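Local coordinates for translation initiation factor eif-2b-like protein (Chaetomium thermophilum, PDB 4ZEO) that probably acts in translation initiation as the delta subunit of eIF2B, the multisubunit GDP-GTP exchange factor for eIF2, at residues A[392-397]-A[438-443]. Numbering follows the deposited sequence.
Sequences CETINF and ITEIEF
E440 sets its CG between its own backbone N and carbonyl carbon (chi1 76°), and a bend at chi2 places CD, while T394 holds OG1 in the same kind of position (chi1 59°). The two side chains cross at about a right angle, carboxylate against hydroxyl. Both segments lie at the C-terminal ends of neighbouring strands in the parallel, Rossmann-like sheet: C392 follows strand 387-391 directly, and I438 is the last residue of strand 436-438. The strand pairing runs out with C392 N giving a nearly straight bond to I438 O (3.1 Å, 172°). Beyond it the E440 carboxylate takes over and grips the start of the 3-10 turn 394-396. OE1 accepts from T394 N at 2.8 Å through its syn lone pair, and OE2 receives the T394 hydroxyl from above the carboxylate plane. A water links OE2 to I395 N, and R264 of helix 246-277 also hydrogen-bonds to T394 OG1. An alanine at E440 would probably leave T394 N, the T394 hydroxyl and the water without this acceptor, and the start of the turn less firmly tied. E393 turns its own carboxylate elsewhere, to a salt bridge with R293. T439 OG1, accepting from I441 N in an ST turn, lies 3.6 Å from T394 CG2, which also packs on I441 CG1. On the other branch, T439 CG2 approaches the F397 ring obliquely, 3.7 Å from CZ.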
loop_
_atom_site.group_PDB
_atom_site.type_symbol
_atom_site.label_atom_id
_atom_site.label_comp_id
_atom_site.label_asym_id
_atom_site.label_seq_id
_atom_site.Cartn_x
_atom_site.Cartn_y
_atom_site.Cartn_z
ATOM N N CYS A 392 -6.758 -2.002 -3.517
ATOM C CA CYS A 392 -5.982 -2.038 -2.286
ATOM C C CYS A 392 -5.596 -3.464 -1.850
ATOM O O CYS A 392 -6.406 -4.389 -1.918
ATOM C CB CYS A 392 -6.800 -1.322 -1.191
ATOM S SG CYS A 392 -5.958 -0.962 0.342
ATOM N N GLU A 393 -4.384 -3.611 -1.332
ATOM C CA GLU A 393 -3.900 -4.901 -0.839
ATOM C C GLU A 393 -4.562 -5.173 0.507
ATOM O O GLU A 393 -4.802 -4.248 1.274
ATOM C CB GLU A 393 -2.363 -4.898 -0.702
ATOM C CG GLU A 393 -1.624 -4.628 -2.003
ATOM C CD GLU A 393 -1.373 -3.127 -2.299
ATOM O OE1 GLU A 393 -2.049 -2.234 -1.713
ATOM O OE2 GLU A 393 -0.479 -2.843 -3.127
ATOM N N THR A 394 -4.805 -6.440 0.809
ATOM C CA THR A 394 -5.493 -6.817 2.042
ATOM C C THR A 394 -4.710 -6.400 3.274
ATOM O O THR A 394 -5.302 -6.112 4.309
ATOM C CB THR A 394 -5.753 -8.350 2.126
ATOM O OG1 THR A 394 -4.513 -9.060 2.063
ATOM C CG2 THR A 394 -6.632 -8.799 1.015
ATOM N N ILE A 395 -3.384 -6.370 3.154
ATOM C CA ILE A 395 -2.477 -6.041 4.272
ATOM C C ILE A 395 -2.679 -4.578 4.764
ATOM O O ILE A 395 -2.315 -4.228 5.877
ATOM C CB ILE A 395 -0.977 -6.274 3.854
ATOM C CG1 ILE A 395 -0.035 -6.324 5.056
ATOM C CG2 ILE A 395 -0.487 -5.206 2.871
ATOM C CD1 ILE A 395 0.001 -7.617 5.782
ATOM N N ASN A 396 -3.280 -3.752 3.912
ATOM C CA ASN A 396 -3.598 -2.365 4.224
ATOM C C ASN A 396 -4.924 -2.213 5.008
ATOM O O ASN A 396 -5.242 -1.126 5.468
ATOM C CB ASN A 396 -3.659 -1.532 2.932
ATOM C CG ASN A 396 -2.281 -1.277 2.314
ATOM O OD1 ASN A 396 -1.333 -0.929 3.012
ATOM N ND2 ASN A 396 -2.169 -1.469 1.010
ATOM N N PHE A 397 -5.704 -3.286 5.114
ATOM C CA PHE A 397 -6.946 -3.261 5.888
ATOM C C PHE A 397 -6.696 -3.286 7.376
ATOM O O PHE A 397 -5.757 -3.922 7.863
ATOM C CB PHE A 397 -7.854 -4.442 5.538
ATOM C CG PHE A 397 -8.564 -4.300 4.226
ATOM C CD1 PHE A 397 -7.840 -4.148 3.053
ATOM C CD2 PHE A 397 -9.941 -4.391 4.151
ATOM C CE1 PHE A 397 -8.474 -4.035 1.833
ATOM C CE2 PHE A 397 -10.594 -4.288 2.936
ATOM C CZ PHE A 397 -9.855 -4.109 1.768
ATOM N N ILE A 438 -11.232 -3.788 -4.918
ATOM C CA ILE A 438 -10.570 -4.963 -5.461
ATOM C C ILE A 438 -9.244 -5.213 -4.711
ATOM O O ILE A 438 -8.368 -4.352 -4.687
ATOM C CB ILE A 438 -10.280 -4.807 -6.956
ATOM C CG1 ILE A 438 -11.571 -4.655 -7.749
ATOM C CG2 ILE A 438 -9.481 -6.002 -7.485
ATOM C CD1 ILE A 438 -11.317 -4.447 -9.244
ATOM N N THR A 439 -9.089 -6.418 -4.153
ATOM C CA THR A 439 -7.888 -6.812 -3.426
ATOM C C THR A 439 -7.248 -7.976 -4.168
ATOM O O THR A 439 -7.704 -8.346 -5.246
ATOM C CB THR A 439 -8.155 -7.238 -1.955
ATOM O OG1 THR A 439 -8.773 -8.533 -1.922
ATOM C CG2 THR A 439 -9.019 -6.216 -1.208
ATOM N N GLU A 440 -6.130 -8.477 -3.648
ATOM C CA GLU A 440 -5.468 -9.628 -4.236
ATOM C C GLU A 440 -6.253 -10.949 -3.991
ATOM O O GLU A 440 -5.894 -11.997 -4.545
ATOM C CB GLU A 440 -4.027 -9.741 -3.713
ATOM C CG GLU A 440 -3.868 -10.276 -2.290
ATOM C CD GLU A 440 -3.826 -9.207 -1.226
ATOM O OE1 GLU A 440 -4.383 -8.117 -1.442
ATOM O OE2 GLU A 440 -3.214 -9.452 -0.163
ATOM N N ILE A 441 -7.282 -10.918 -3.135
ATOM C CA ILE A 441 -8.061 -12.121 -2.857
ATOM C C ILE A 441 -8.908 -12.522 -4.067
ATOM O O ILE A 441 -9.680 -11.733 -4.557
ATOM C CB ILE A 441 -8.973 -11.973 -1.648
ATOM C CG1 ILE A 441 -8.174 -11.553 -0.418
ATOM C CG2 ILE A 441 -9.728 -13.287 -1.402
ATOM C CD1 ILE A 441 -6.991 -12.430 -0.142
ATOM N N GLU A 442 -8.684 -13.719 -4.598
ATOM C CA GLU A 442 -9.451 -14.211 -5.740
ATOM C C GLU A 442 -10.553 -15.205 -5.409
ATOM O O GLU A 442 -11.569 -15.256 -6.098
ATOM C CB GLU A 442 -8.501 -14.832 -6.772
ATOM C CG GLU A 442 -7.658 -13.786 -7.496
ATOM C CD GLU A 442 -6.679 -14.379 -8.487
ATOM O OE1 GLU A 442 -6.922 -14.207 -9.710
ATOM O OE2 GLU A 442 -5.703 -15.030 -8.061
ATOM N N PHE A 443 -10.357 -16.023 -4.388
ATOM C CA PHE A 443 -11.394 -16.985 -4.030
ATOM C C PHE A 443 -11.768 -16.905 -2.552
ATOM O O PHE A 443 -12.908 -16.584 -2.213
ATOM C CB PHE A 443 -10.952 -18.408 -4.383
ATOM C CG PHE A 443 -10.300 -18.524 -5.732
ATOM C CD1 PHE A 443 -11.045 -18.363 -6.894
ATOM C CD2 PHE A 443 -8.943 -18.789 -5.841
ATOM C CE1 PHE A 443 -10.455 -18.463 -8.129
ATOM C CE2 PHE A 443 -8.345 -18.882 -7.080
ATOM C CZ PHE A 443 -9.105 -18.722 -8.224
HETATM O O HOH W 1 -1.720 -7.752 0.866
#